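Local coordinates for alpha-L-rhamnosidase (Klebsiella oxytoca, PDB 4XHC), which hydrolyses alpha-L-rhamnosides, releasing terminal rhamnose, as a two-domain glycoside hydrolase of family 78, at residues 244-247 against 248-251; 299-302 against 303-306; 181-184 against 185-189; 79-82 against 83-87; 388-391 against 392-395. All blocks are in the same frame, centred on the assembly; numbering follows the deposited sequence.

The five contacts are all local, and they illustrate how short-range geometry shapes helix starts, a strand turn and a helix-to-helix corner within one enzyme. Interactions 1 and 2 form the starts of two helices of the glycosidase domain, and both reach the bound rhamnose. Their centres lie about 11 Å apart, and they touch directly where Trp246 CE3 comes within 3.7 Å of Tyr304 CE2. Interaction 5, the corner in the same domain, has its centre about 24 Å from that of interaction 2. Interactions 3 and 4 belong to the N-terminal beta domain. Their nearest atoms are about 4 Å apart, whereas interaction 3 lies about 29 Å from interaction 1 at the closest atoms.

Interaction 1 (244-247 against 248-251); sequences RLWL and GDLR. With RAM (alpha-L-rhamnopyranose), chain C.
Trp246 and Leu247 carry the chain from a short strand into helix 247-259, and the first turn closes with Leu250 N bonded to Trp246 O at 2.9 Å and Arg251 N to Leu247 O at 3.1 Å. Trp246 is thus the N-cap of a helix of the (alpha/alpha)6-barrel glycosidase domain, and its first turn forms part of the sugar pocket. The Trp246 and Asp249 side chains run side by side in the same direction, the ring and carboxylate planes 47° apart, with Trp246 CB 3.4 Å from Asp249 OD1. Both Asp249 and Trp246 have CG anti to the carbonyl carbon (chi1 -61° and -72°), which sends both groups to the sugar. C5 of the rhamnose sits over one indole face, offset toward the rim. Away from the sugar, Leu245 CD1 packs 4.2 Å from Leu250 CB, and helix 264-276 covers both leucines. The carboxylate takes two sugar hydroxyls, rhamnose O3 on Asp249 OD2 at 2.8 Å and rhamnose O4 on Asp249 OD1 at 2.6 Å.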
loop_
_atom_site.group_PDB
_atom_site.type_symbol
_atom_site.label_atom_id
_atom_site.label_comp_id
_atom_site.label_asym_id
_atom_site.label_seq_id
_atom_site.Cartn_x
_atom_site.Cartn_y
_atom_site.Cartn_z
ATOM N N ARG A 244 -19.675 -8.981 -8.306
ATOM C CA ARG A 244 -19.785 -9.871 -9.441
ATOM C C ARG A 244 -21.218 -10.267 -9.743
ATOM O O ARG A 244 -22.048 -10.400 -8.842
ATOM C CB ARG A 244 -18.968 -11.124 -9.137
ATOM C CG ARG A 244 -18.688 -11.975 -10.348
ATOM C CD ARG A 244 -17.372 -12.723 -10.230
ATOM N NE ARG A 244 -17.476 -13.980 -9.490
ATOM C CZ ARG A 244 -16.796 -14.283 -8.390
ATOM N NH1 ARG A 244 -15.939 -13.420 -7.838
ATOM N NH2 ARG A 244 -16.976 -15.466 -7.827
ATOM N N LEU A 245 -21.486 -10.488 -11.024
ATOM C CA LEU A 245 -22.803 -10.910 -11.503
ATOM C C LEU A 245 -23.044 -12.407 -11.302
ATOM O O LEU A 245 -22.366 -13.224 -11.916
ATOM C CB LEU A 245 -22.912 -10.577 -12.994
ATOM C CG LEU A 245 -24.182 -10.967 -13.752
ATOM C CD1 LEU A 245 -25.407 -10.260 -13.184
ATOM C CD2 LEU A 245 -24.017 -10.649 -15.232
ATOM N N TRP A 246 -24.008 -12.758 -10.448
ATOM C CA TRP A 246 -24.452 -14.157 -10.254
ATOM C C TRP A 246 -25.910 -14.308 -10.690
ATOM O O TRP A 246 -26.713 -13.387 -10.536
ATOM C CB TRP A 246 -24.359 -14.579 -8.782
ATOM C CG TRP A 246 -22.978 -14.787 -8.222
ATOM C CD1 TRP A 246 -22.103 -13.822 -7.825
ATOM C CD2 TRP A 246 -22.345 -16.036 -7.930
ATOM N NE1 TRP A 246 -20.955 -14.392 -7.330
ATOM C CE2 TRP A 246 -21.081 -15.751 -7.379
ATOM C CE3 TRP A 246 -22.719 -17.370 -8.088
ATOM C CZ2 TRP A 246 -20.184 -16.750 -6.987
ATOM C CZ3 TRP A 246 -21.821 -18.367 -7.703
ATOM C CH2 TRP A 246 -20.574 -18.049 -7.157
ATOM N N LEU A 247 -26.274 -15.482 -11.187
ATOM C CA LEU A 247 -27.598 -15.652 -11.792
ATOM C C LEU A 247 -28.743 -15.670 -10.771
ATOM O O LEU A 247 -29.791 -15.096 -11.015
ATOM C CB LEU A 247 -27.648 -16.904 -12.671
ATOM C CG LEU A 247 -28.123 -16.591 -14.093
ATOM C CD1 LEU A 247 -27.697 -17.679 -15.067
ATOM C CD2 LEU A 247 -29.628 -16.370 -14.131
ATOM N N GLY A 248 -28.546 -16.319 -9.634
ATOM C CA GLY A 248 -29.574 -16.353 -8.597
ATOM C C GLY A 248 -29.871 -14.956 -8.090
ATOM O O GLY A 248 -31.040 -14.589 -7.888
ATOM N N ASP A 249 -28.802 -14.180 -7.890
ATOM C CA ASP A 249 -28.906 -12.809 -7.398
ATOM C C ASP A 249 -29.602 -11.922 -8.436
ATOM O O ASP A 249 -30.543 -11.194 -8.118
ATOM C CB ASP A 249 -27.518 -12.257 -7.048
ATOM C CG ASP A 249 -26.830 -13.053 -5.943
ATOM O OD1 ASP A 249 -26.551 -14.248 -6.161
ATOM O OD2 ASP A 249 -26.560 -12.486 -4.858
ATOM N N LEU A 250 -29.138 -12.011 -9.679
ATOM C CA LEU A 250 -29.747 -11.310 -10.813
ATOM C C LEU A 250 -31.258 -11.495 -10.862
ATOM O O LEU A 250 -31.993 -10.540 -11.094
ATOM C CB LEU A 250 -29.131 -11.803 -12.131
ATOM C CG LEU A 250 -29.741 -11.277 -13.433
ATOM C CD1 LEU A 250 -29.707 -9.759 -13.470
ATOM C CD2 LEU A 250 -29.012 -11.848 -14.636
ATOM N N ARG A 251 -31.719 -12.724 -10.664
ATOM C CA ARG A 251 -33.147 -13.016 -10.755
ATOM C C ARG A 251 -33.967 -12.150 -9.821
ATOM O O ARG A 251 -35.010 -11.640 -10.204
ATOM C CB ARG A 251 -33.432 -14.484 -10.450
ATOM C CG ARG A 251 -34.895 -14.843 -10.631
ATOM C CD ARG A 251 -35.129 -16.341 -10.712
ATOM N NE ARG A 251 -35.326 -16.897 -9.386
ATOM C CZ ARG A 251 -36.490 -17.267 -8.872
ATOM N NH1 ARG A 251 -37.624 -17.188 -9.549
ATOM N NH2 ARG A 251 -36.512 -17.748 -7.657
HETATM C C1 RAM C . -21.976 -16.515 -2.670
HETATM C C2 RAM C . -22.736 -15.203 -2.657
HETATM C C3 RAM C . -23.618 -15.083 -3.886
HETATM C C4 RAM C . -24.291 -16.419 -4.152
HETATM C C5 RAM C . -23.228 -17.426 -4.561
HETATM C C6 RAM C . -23.552 -18.838 -4.145
HETATM O O1 RAM C . -20.692 -16.269 -2.250
HETATM O O2 RAM C . -23.557 -15.225 -1.501
HETATM O O3 RAM C . -24.610 -14.071 -3.701
HETATM O O4 RAM C . -25.236 -16.298 -5.199
HETATM O O5 RAM C . -21.955 -17.074 -3.978
#

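Interaction 2 (299-302 against 303-306). With RAM (alpha-L-rhamnopyranose), chain C.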
loop_
_atom_site.group_PDB
_atom_site.type_symbol
_atom_site.label_atom_id
_atom_site.label_comp_id
_atom_site.label_asym_id
_atom_site.label_seq_id
_atom_site.Cartn_x
_atom_site.Cartn_y
_atom_site.Cartn_z
ATOM N N THR A 299 -17.842 -22.483 -12.564
ATOM C CA THR A 299 -18.692 -22.951 -11.469
ATOM C C THR A 299 -20.087 -23.114 -12.027
ATOM O O THR A 299 -20.631 -22.177 -12.604
ATOM C CB THR A 299 -18.736 -21.918 -10.325
ATOM O OG1 THR A 299 -17.431 -21.781 -9.762
ATOM C CG2 THR A 299 -19.711 -22.331 -9.229
ATOM N N PHE A 300 -20.663 -24.301 -11.874
ATOM C CA PHE A 300 -21.951 -24.600 -12.496
ATOM C C PHE A 300 -22.919 -25.129 -11.464
ATOM O O PHE A 300 -22.615 -26.092 -10.786
ATOM C CB PHE A 300 -21.755 -25.586 -13.646
ATOM C CG PHE A 300 -20.866 -25.049 -14.726
ATOM C CD1 PHE A 300 -21.380 -24.203 -15.707
ATOM C CD2 PHE A 300 -19.506 -25.342 -14.736
ATOM C CE1 PHE A 300 -20.559 -23.682 -16.694
ATOM C CE2 PHE A 300 -18.683 -24.827 -15.724
ATOM C CZ PHE A 300 -19.206 -23.992 -16.700
ATOM N N LEU A 301 -24.081 -24.481 -11.371
ATOM C CA LEU A 301 -25.112 -24.819 -10.402
ATOM C C LEU A 301 -26.451 -25.163 -11.077
ATOM O O LEU A 301 -26.954 -24.432 -11.924
ATOM C CB LEU A 301 -25.293 -23.664 -9.419
ATOM C CG LEU A 301 -24.137 -23.439 -8.429
ATOM C CD1 LEU A 301 -24.234 -22.067 -7.786
ATOM C CD2 LEU A 301 -24.088 -24.517 -7.349
ATOM N N PHE A 302 -27.018 -26.296 -10.691
ATOM C CA PHE A 302 -28.282 -26.781 -11.237
ATOM C C PHE A 302 -29.361 -25.703 -11.212
ATOM O O PHE A 302 -30.022 -25.470 -12.225
ATOM C CB PHE A 302 -28.716 -27.996 -10.428
ATOM C CG PHE A 302 -29.978 -28.668 -10.916
ATOM C CD1 PHE A 302 -29.940 -29.600 -11.950
ATOM C CD2 PHE A 302 -31.191 -28.428 -10.281
ATOM C CE1 PHE A 302 -31.090 -30.254 -12.361
ATOM C CE2 PHE A 302 -32.342 -29.067 -10.697
ATOM C CZ PHE A 302 -32.292 -29.984 -11.737
ATOM N N ASP A 303 -29.522 -25.036 -10.070
ATOM C CA ASP A 303 -30.616 -24.072 -9.896
ATOM C C ASP A 303 -30.374 -22.761 -10.631
ATOM O O ASP A 303 -31.270 -22.256 -11.312
ATOM C CB ASP A 303 -30.980 -23.828 -8.407
ATOM C CG ASP A 303 -29.796 -23.397 -7.534
ATOM O OD1 ASP A 303 -28.624 -23.699 -7.862
ATOM O OD2 ASP A 303 -30.054 -22.800 -6.462
ATOM N N TYR A 304 -29.162 -22.228 -10.517
ATOM C CA TYR A 304 -28.804 -20.983 -11.197
ATOM C C TYR A 304 -28.893 -21.096 -12.720
ATOM O O TYR A 304 -29.293 -20.145 -13.393
ATOM C CB TYR A 304 -27.400 -20.528 -10.778
ATOM C CG TYR A 304 -27.345 -19.832 -9.436
ATOM C CD1 TYR A 304 -28.302 -20.080 -8.457
ATOM C CD2 TYR A 304 -26.319 -18.950 -9.136
ATOM C CE1 TYR A 304 -28.256 -19.446 -7.239
ATOM C CE2 TYR A 304 -26.264 -18.326 -7.906
ATOM C CZ TYR A 304 -27.235 -18.583 -6.967
ATOM O OH TYR A 304 -27.210 -17.968 -5.741
ATOM N N SER A 305 -28.536 -22.256 -13.260
ATOM C CA SER A 305 -28.707 -22.508 -14.691
ATOM C C SER A 305 -30.181 -22.421 -15.090
ATOM O O SER A 305 -30.536 -21.697 -16.009
ATOM C CB SER A 305 -28.133 -23.877 -15.084
ATOM O OG SER A 305 -28.709 -24.331 -16.293
ATOM N N LEU A 306 -31.030 -23.149 -14.376
ATOM C CA LEU A 306 -32.467 -23.119 -14.637
ATOM C C LEU A 306 -33.086 -21.733 -14.462
ATOM O O LEU A 306 -34.087 -21.427 -15.099
ATOM C CB LEU A 306 -33.198 -24.104 -13.732
ATOM C CG LEU A 306 -33.050 -25.566 -14.129
ATOM C CD1 LEU A 306 -33.334 -26.478 -12.945
ATOM C CD2 LEU A 306 -33.955 -25.901 -15.309
HETATM C C1 RAM C . -21.976 -16.515 -2.670
HETATM C C2 RAM C . -22.736 -15.203 -2.657
HETATM C C3 RAM C . -23.618 -15.083 -3.886
HETATM C C4 RAM C . -24.291 -16.419 -4.152
HETATM C C5 RAM C . -23.228 -17.426 -4.561
HETATM C C6 RAM C . -23.552 -18.838 -4.145
HETATM O O1 RAM C . -20.692 -16.269 -2.250
HETATM O O2 RAM C . -23.557 -15.225 -1.501
HETATM O O3 RAM C . -24.610 -14.071 -3.701
HETATM O O4 RAM C . -25.236 -16.298 -5.199
HETATM O O5 RAM C . -21.955 -17.074 -3.978
#
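Tyr304 OH donates to O4 of the rhamnose over 2.6 Å, and the sugar oxygen lies at the edge of the phenol ring, in its plane. Between the two segments, Ser305 N bonds to Leu301 O at 3.0 Å, closing the first turn of helix 302-319; the following bond, Leu306 N to Phe302 O, is weak at 3.3 Å. Asp303 turns its carboxylate to the backbone amides of Phe358 and Ile359, tying the helix start to a loop that includes pocket residue Phe358. Leu301, the N-cap residue, also supports the tyrosine. The two side chains lie alongside each other, pointing the same way, and Leu301 CD1 rests over one phenol face, 4.2 Å from the ring centroid, a CH-pi contact. A second such contact starts from the next residue, where Leu306 CD1 stands 4.0 Å from the centroid of the Phe302 ring and offset toward its rim. Phe302 reaches it with CG anti to the backbone N (chi1 -177°). This is a helix N-terminus at the rhamnose pocket of a family 78 glycosidase domain, its first turn supplying a hydroxyl to the sugar.

Interaction 3 (181-184 against 185-189); sequences KAVS and RKFRL
Val183 and Phe187 meet across a type I beta turn, Ser184 to Phe187, that links strand 175-182 to strand 187-200. Their side chains are set obliquely to one another, and the valine approaches the far end of the ring: Val183 CB is 3.8 Å from Phe187 CZ and Val183 CG1 3.9 Å from Phe187 CE2. This is an off-centre CH-pi contact, with Val183 CB 28° off the ring normal. The ring comes back toward Val183 and Ser184 because Phe187 CG sits between its backbone N and carbonyl carbon (chi1 80°). A polar atom also approaches the ring obliquely, Ser184 OG, 3.4 Å from Phe187 CD1. That hydroxyl is hydrogen-bonded to Asp119, which also packs on Phe187. The bent chain of Lys186 leads away from the turn to a salt bridge with Asp298 of the second subunit. At the end of strand 175-182, Lys181 and Ala182 both face His123 of strand 122-129, a classic beta bulge, while Val183 packs on Ala122 and Leu189 on Leu124 of that strand.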
loop_
_atom_site.group_PDB
_atom_site.type_symbol
_atom_site.label_atom_id
_atom_site.label_comp_id
_atom_site.label_asym_id
_atom_site.label_seq_id
_atom_site.Cartn_x
_atom_site.Cartn_y
_atom_site.Cartn_z
ATOM N N LYS A 181 0.805 5.606 11.406
ATOM C CA LYS A 181 1.751 4.580 11.851
ATOM C C LYS A 181 3.094 5.163 12.230
ATOM O O LYS A 181 3.700 4.746 13.217
ATOM C CB LYS A 181 1.981 3.534 10.759
ATOM C CG LYS A 181 0.845 2.549 10.587
ATOM C CD LYS A 181 0.792 1.581 11.746
ATOM C CE LYS A 181 -0.093 0.400 11.420
ATOM N NZ LYS A 181 -0.319 -0.408 12.653
ATOM N N ALA A 182 3.569 6.109 11.425
ATOM C CA ALA A 182 4.867 6.712 11.660
ATOM C C ALA A 182 5.045 8.038 10.954
ATOM O O ALA A 182 4.776 8.169 9.766
ATOM C CB ALA A 182 5.975 5.765 11.235
ATOM N N VAL A 183 5.484 9.014 11.734
ATOM C CA VAL A 183 6.121 10.222 11.249
ATOM C C VAL A 183 7.294 10.397 12.211
ATOM O O VAL A 183 7.454 9.582 13.118
ATOM C CB VAL A 183 5.163 11.441 11.286
ATOM C CG1 VAL A 183 4.075 11.289 10.238
ATOM C CG2 VAL A 183 4.527 11.619 12.659
ATOM N N SER A 184 8.110 11.429 12.051
ATOM C CA SER A 184 9.171 11.666 13.031
ATOM C C SER A 184 8.650 12.555 14.151
ATOM O O SER A 184 7.543 13.080 14.064
ATOM C CB SER A 184 10.395 12.288 12.369
ATOM O OG SER A 184 10.064 13.547 11.831
ATOM N N ARG A 185 9.458 12.736 15.192
ATOM C CA ARG A 185 9.092 13.604 16.318
ATOM C C ARG A 185 9.101 15.088 15.955
ATOM O O ARG A 185 8.435 15.885 16.603
ATOM C CB ARG A 185 10.008 13.336 17.513
ATOM C CG ARG A 185 9.623 12.068 18.270
ATOM C CD ARG A 185 10.794 11.584 19.113
ATOM N NE ARG A 185 10.801 10.128 19.287
ATOM C CZ ARG A 185 11.677 9.447 20.033
ATOM N NH1 ARG A 185 12.632 10.070 20.744
ATOM N NH2 ARG A 185 11.585 8.120 20.084
ATOM N N LYS A 186 9.825 15.446 14.899
ATOM C CA LYS A 186 9.929 16.843 14.456
ATOM C C LYS A 186 8.662 17.445 13.805
ATOM O O LYS A 186 8.589 18.662 13.642
ATOM C CB LYS A 186 11.098 16.994 13.469
ATOM C CG LYS A 186 12.473 16.729 14.066
ATOM C CD LYS A 186 13.548 17.570 13.393
ATOM C CE LYS A 186 13.534 18.997 13.919
ATOM N NZ LYS A 186 14.459 19.881 13.159
ATOM N N PHE A 187 7.695 16.619 13.392
ATOM C CA PHE A 187 6.482 17.148 12.748
ATOM C C PHE A 187 5.241 16.287 12.955
ATOM O O PHE A 187 5.327 15.112 13.323
ATOM C CB PHE A 187 6.716 17.421 11.246
ATOM C CG PHE A 187 6.646 16.195 10.367
ATOM C CD1 PHE A 187 7.785 15.423 10.125
ATOM C CD2 PHE A 187 5.448 15.830 9.751
ATOM C CE1 PHE A 187 7.727 14.297 9.307
ATOM C CE2 PHE A 187 5.382 14.702 8.940
ATOM C CZ PHE A 187 6.525 13.933 8.717
ATOM N N ARG A 188 4.091 16.912 12.707
ATOM C CA ARG A 188 2.788 16.283 12.874
ATOM C C ARG A 188 1.975 16.396 11.594
ATOM O O ARG A 188 2.221 17.265 10.763
ATOM C CB ARG A 188 2.038 16.942 14.025
ATOM C CG ARG A 188 2.675 16.685 15.379
ATOM C CD ARG A 188 2.150 17.633 16.440
ATOM N NE ARG A 188 2.357 19.039 16.082
ATOM C CZ ARG A 188 3.522 19.695 16.153
ATOM N NH1 ARG A 188 4.631 19.087 16.561
ATOM N NH2 ARG A 188 3.582 20.973 15.802
ATOM N N LEU A 189 0.997 15.515 11.456
ATOM C CA LEU A 189 0.167 15.448 10.271
ATOM C C LEU A 189 -1.222 16.025 10.558
ATOM O O LEU A 189 -1.754 15.872 11.657
ATOM C CB LEU A 189 0.058 13.997 9.815
ATOM C CG LEU A 189 -0.443 13.820 8.387
ATOM C CD1 LEU A 189 0.569 14.341 7.377
ATOM C CD2 LEU A 189 -0.760 12.364 8.124
#

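Interaction 4 (79-82 against 83-87)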
loop_
_atom_site.group_PDB
_atom_site.type_symbol
_atom_site.label_atom_id
_atom_site.label_comp_id
_atom_site.label_asym_id
_atom_site.label_seq_id
_atom_site.Cartn_x
_atom_site.Cartn_y
_atom_site.Cartn_z
ATOM N N SER A 79 -16.356 14.420 17.940
ATOM C CA SER A 79 -16.223 15.744 17.341
ATOM C C SER A 79 -16.827 15.817 15.944
ATOM O O SER A 79 -17.063 14.791 15.297
ATOM C CB SER A 79 -14.742 16.175 17.287
ATOM O OG SER A 79 -14.014 15.518 16.254
ATOM N N THR A 80 -17.056 17.049 15.494
ATOM C CA THR A 80 -17.342 17.331 14.094
ATOM C C THR A 80 -16.062 17.122 13.285
ATOM O O THR A 80 -15.001 16.830 13.835
ATOM C CB THR A 80 -17.790 18.792 13.886
ATOM O OG1 THR A 80 -16.776 19.676 14.384
ATOM C CG2 THR A 80 -19.111 19.072 14.594
ATOM N N LEU A 81 -16.167 17.270 11.972
ATOM C CA LEU A 81 -14.998 17.207 11.110
ATOM C C LEU A 81 -14.219 18.509 11.076
ATOM O O LEU A 81 -12.999 18.487 10.965
ATOM C CB LEU A 81 -15.420 16.802 9.709
ATOM C CG LEU A 81 -15.629 15.292 9.684
ATOM C CD1 LEU A 81 -16.946 14.954 9.014
ATOM C CD2 LEU A 81 -14.438 14.610 9.019
ATOM N N ALA A 82 -14.913 19.640 11.175
ATOM C CA ALA A 82 -14.238 20.938 11.267
ATOM C C ALA A 82 -13.217 20.966 12.420
ATOM O O ALA A 82 -12.146 21.568 12.292
ATOM C CB ALA A 82 -15.260 22.056 11.425
ATOM N N ALA A 83 -13.555 20.306 13.531
ATOM C CA ALA A 83 -12.671 20.203 14.699
ATOM C C ALA A 83 -11.540 19.188 14.479
ATOM O O ALA A 83 -10.421 19.372 14.976
ATOM C CB ALA A 83 -13.478 19.836 15.934
ATOM N N PHE A 84 -11.830 18.118 13.745
ATOM C CA PHE A 84 -10.798 17.148 13.374
ATOM C C PHE A 84 -9.770 17.756 12.415
ATOM O O PHE A 84 -8.590 17.398 12.473
ATOM C CB PHE A 84 -11.414 15.879 12.763
ATOM C CG PHE A 84 -10.397 14.908 12.210
ATOM C CD1 PHE A 84 -9.531 14.230 13.059
ATOM C CD2 PHE A 84 -10.296 14.685 10.843
ATOM C CE1 PHE A 84 -8.581 13.351 12.554
ATOM C CE2 PHE A 84 -9.353 13.803 10.332
ATOM C CZ PHE A 84 -8.495 13.137 11.188
ATOM N N TYR A 85 -10.201 18.671 11.545
ATOM C CA TYR A 85 -9.270 19.327 10.614
ATOM C C TYR A 85 -8.295 20.296 11.308
ATOM O O TYR A 85 -7.322 20.745 10.692
ATOM C CB TYR A 85 -10.015 20.047 9.471
ATOM C CG TYR A 85 -10.897 19.164 8.589
ATOM C CD1 TYR A 85 -10.544 17.843 8.287
ATOM C CD2 TYR A 85 -12.071 19.666 8.027
ATOM C CE1 TYR A 85 -11.346 17.051 7.476
ATOM C CE2 TYR A 85 -12.874 18.881 7.217
ATOM C CZ TYR A 85 -12.508 17.576 6.947
ATOM O OH TYR A 85 -13.306 16.788 6.154
ATOM N N GLN A 86 -8.566 20.606 12.578
ATOM C CA GLN A 86 -7.662 21.381 13.424
ATOM C C GLN A 86 -6.638 20.524 14.159
ATOM O O GLN A 86 -5.695 21.060 14.719
ATOM C CB GLN A 86 -8.457 22.175 14.469
ATOM C CG GLN A 86 -9.426 23.207 13.902
ATOM C CD GLN A 86 -8.747 24.242 13.003
ATOM O OE1 GLN A 86 -7.736 24.863 13.355
ATOM N NE2 GLN A 86 -9.318 24.435 11.828
ATOM N N ARG A 87 -6.817 19.206 14.178
ATOM C CA ARG A 87 -5.923 18.334 14.950
ATOM C C ARG A 87 -4.606 18.078 14.254
ATOM O O ARG A 87 -4.543 17.971 13.033
ATOM C CB ARG A 87 -6.571 16.981 15.261
ATOM C CG ARG A 87 -7.449 16.981 16.504
ATOM C CD ARG A 87 -7.897 15.573 16.855
ATOM N NE ARG A 87 -6.796 14.757 17.362
ATOM C CZ ARG A 87 -6.877 13.454 17.616
ATOM N NH1 ARG A 87 -8.010 12.792 17.402
ATOM N NH2 ARG A 87 -5.818 12.809 18.082
#
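Thr80 places OG1 between its backbone N and carbonyl carbon (chi1 57°), which turns the hydroxyl to the start of the short helix 81-84, while Tyr85 has CG anti to its carbonyl carbon (chi1 -60°) and swings its ring back across Leu81. The threonine is the N-cap: its OG1 accepts a weak hydrogen bond from Ala83 N, 3.4 Å long. The carbonyl oxygen of Thr80 is gripped twice, by Ser79 OG at 2.9 Å and more weakly by Phe84 N. A sound backbone bond runs from Tyr85 N to Leu81 O, at 2.9 Å. The same carbonyl oxygen also lies over one face of the Tyr85 ring, offset toward the rim and 3.2 Å from Tyr85 CG. Farther out along the ring, Leu81 CB is 4.1 Å from Tyr85 CZ, and Leu81 CD2 comes within 3.8 Å of Tyr85 OH. The phenol is thereby laid over its partner one turn back, and its hydroxyl bonds to Ile194 N of strand 187-200. On another side of the helix, Phe84 packs against Val60 and Val95 of strands 59-65 and 94-99. A type I beta turn from Phe84 to Arg87 follows. A single helical turn with a threonine N-cap, the helix comes directly after strand 73-79 and touches both antiparallel sheets of the N-terminal domain.

Interaction 5 (388-391 against 392-395)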
loop_
_atom_site.group_PDB
_atom_site.type_symbol
_atom_site.label_atom_id
_atom_site.label_comp_id
_atom_site.label_asym_id
_atom_site.label_seq_id
_atom_site.Cartn_x
_atom_site.Cartn_y
_atom_site.Cartn_z
ATOM N N ARG A 388 -44.986 -19.403 -27.136
ATOM C CA ARG A 388 -44.725 -18.311 -28.089
ATOM C C ARG A 388 -43.709 -18.649 -29.178
ATOM O O ARG A 388 -43.917 -18.309 -30.330
ATOM C CB ARG A 388 -44.201 -17.073 -27.364
ATOM C CG ARG A 388 -45.109 -16.525 -26.285
ATOM C CD ARG A 388 -44.361 -15.473 -25.475
ATOM N NE ARG A 388 -45.227 -14.795 -24.516
ATOM C CZ ARG A 388 -46.148 -13.886 -24.834
ATOM N NH1 ARG A 388 -46.345 -13.523 -26.103
ATOM N NH2 ARG A 388 -46.881 -13.340 -23.871
ATOM N N PHE A 389 -42.598 -19.283 -28.813
ATOM C CA PHE A 389 -41.467 -19.452 -29.736
ATOM C C PHE A 389 -41.260 -20.866 -30.287
ATOM O O PHE A 389 -40.505 -21.037 -31.243
ATOM C CB PHE A 389 -40.184 -18.989 -29.053
ATOM C CG PHE A 389 -40.282 -17.616 -28.456
ATOM C CD1 PHE A 389 -40.577 -16.520 -29.253
ATOM C CD2 PHE A 389 -40.074 -17.419 -27.102
ATOM C CE1 PHE A 389 -40.666 -15.253 -28.707
ATOM C CE2 PHE A 389 -40.161 -16.153 -26.549
ATOM C CZ PHE A 389 -40.456 -15.068 -27.353
ATOM N N GLU A 390 -41.923 -21.866 -29.703
ATOM C CA GLU A 390 -41.797 -23.263 -30.151
ATOM C C GLU A 390 -42.994 -24.108 -29.659
ATOM O O GLU A 390 -42.832 -24.970 -28.796
ATOM C CB GLU A 390 -40.456 -23.847 -29.670
ATOM C CG GLU A 390 -39.971 -25.070 -30.448
ATOM C CD GLU A 390 -38.568 -25.517 -30.059
ATOM O OE1 GLU A 390 -37.776 -24.684 -29.584
ATOM O OE2 GLU A 390 -38.239 -26.707 -30.214
ATOM N N PRO A 391 -44.202 -23.860 -30.210
ATOM C CA PRO A 391 -45.454 -24.439 -29.679
ATOM C C PRO A 391 -45.448 -25.959 -29.586
ATOM O O PRO A 391 -46.035 -26.527 -28.663
ATOM C CB PRO A 391 -46.513 -23.991 -30.687
ATOM C CG PRO A 391 -45.921 -22.832 -31.396
ATOM C CD PRO A 391 -44.440 -23.056 -31.418
ATOM N N GLU A 392 -44.778 -26.600 -30.538
ATOM C CA GLU A 392 -44.749 -28.059 -30.629
ATOM C C GLU A 392 -44.057 -28.728 -29.434
ATOM O O GLU A 392 -44.415 -29.830 -29.014
ATOM C CB GLU A 392 -44.080 -28.465 -31.952
ATOM C CG GLU A 392 -44.497 -29.841 -32.473
ATOM C CD GLU A 392 -45.990 -29.910 -32.732
ATOM O OE1 GLU A 392 -46.386 -29.578 -33.871
ATOM O OE2 GLU A 392 -46.762 -30.257 -31.798
ATOM N N LEU A 393 -43.082 -28.032 -28.877
ATOM C CA LEU A 393 -42.334 -28.511 -27.725
ATOM C C LEU A 393 -43.127 -28.378 -26.417
ATOM O O LEU A 393 -42.934 -29.166 -25.487
ATOM C CB LEU A 393 -41.019 -27.727 -27.637
ATOM C CG LEU A 393 -40.013 -28.097 -26.556
ATOM C CD1 LEU A 393 -39.664 -29.578 -26.609
ATOM C CD2 LEU A 393 -38.770 -27.241 -26.716
ATOM N N ALA A 394 -43.989 -27.363 -26.333
ATOM C CA ALA A 394 -44.821 -27.150 -25.145
ATOM C C ALA A 394 -45.678 -28.366 -24.844
ATOM O O ALA A 394 -45.911 -28.679 -23.680
ATOM C CB ALA A 394 -45.706 -25.923 -25.314
ATOM N N VAL A 395 -46.121 -29.061 -25.889
ATOM C CA VAL A 395 -46.944 -30.254 -25.706
ATOM C C VAL A 395 -46.224 -31.301 -24.848
ATOM O O VAL A 395 -46.807 -31.808 -23.880
ATOM C CB VAL A 395 -47.356 -30.910 -27.042
ATOM C CG1 VAL A 395 -48.185 -32.158 -26.771
ATOM C CG2 VAL A 395 -48.126 -29.929 -27.925
#
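Glu390 OE1 is held by two groups of helix 322-340, a salt bridge to Arg333 NH1 and a hydrogen bond from Trp329 NE1, and the carboxylate so fixed lies beside Leu393. Glu390 OE2 lies 3.6 Å from Leu393 CD2, a van der Waals contact, and Glu390 CG is 4.0 Å from Leu393 CB. The glutamate chain is extended, with CG anti to the backbone N (chi1 -159°), and this carries its carboxylate past the leucine to the arginine. Leu393 itself touches Arg333, so the pair and helix 322-340 pack together. Along the backbone, Leu393 N bonds to Glu390 O over 3.1 Å, with the donor well above the carbonyl plane, 43° out of it. The next bond, Ala394 N to Pro391 O, is weak at 3.2 Å. Ala394 CB also rests 3.4 Å from Pro391 O. Pro391 has no amide hydrogen to give, which suits the first turn of a helix, where that position needs no backbone acceptor. Glu390 is the first residue to leave helical backbone angles after helix 368-389, and the chain enters helix 391-412 within the next few residues: a tight helix-to-helix corner in the six-hairpin glycosidase domain.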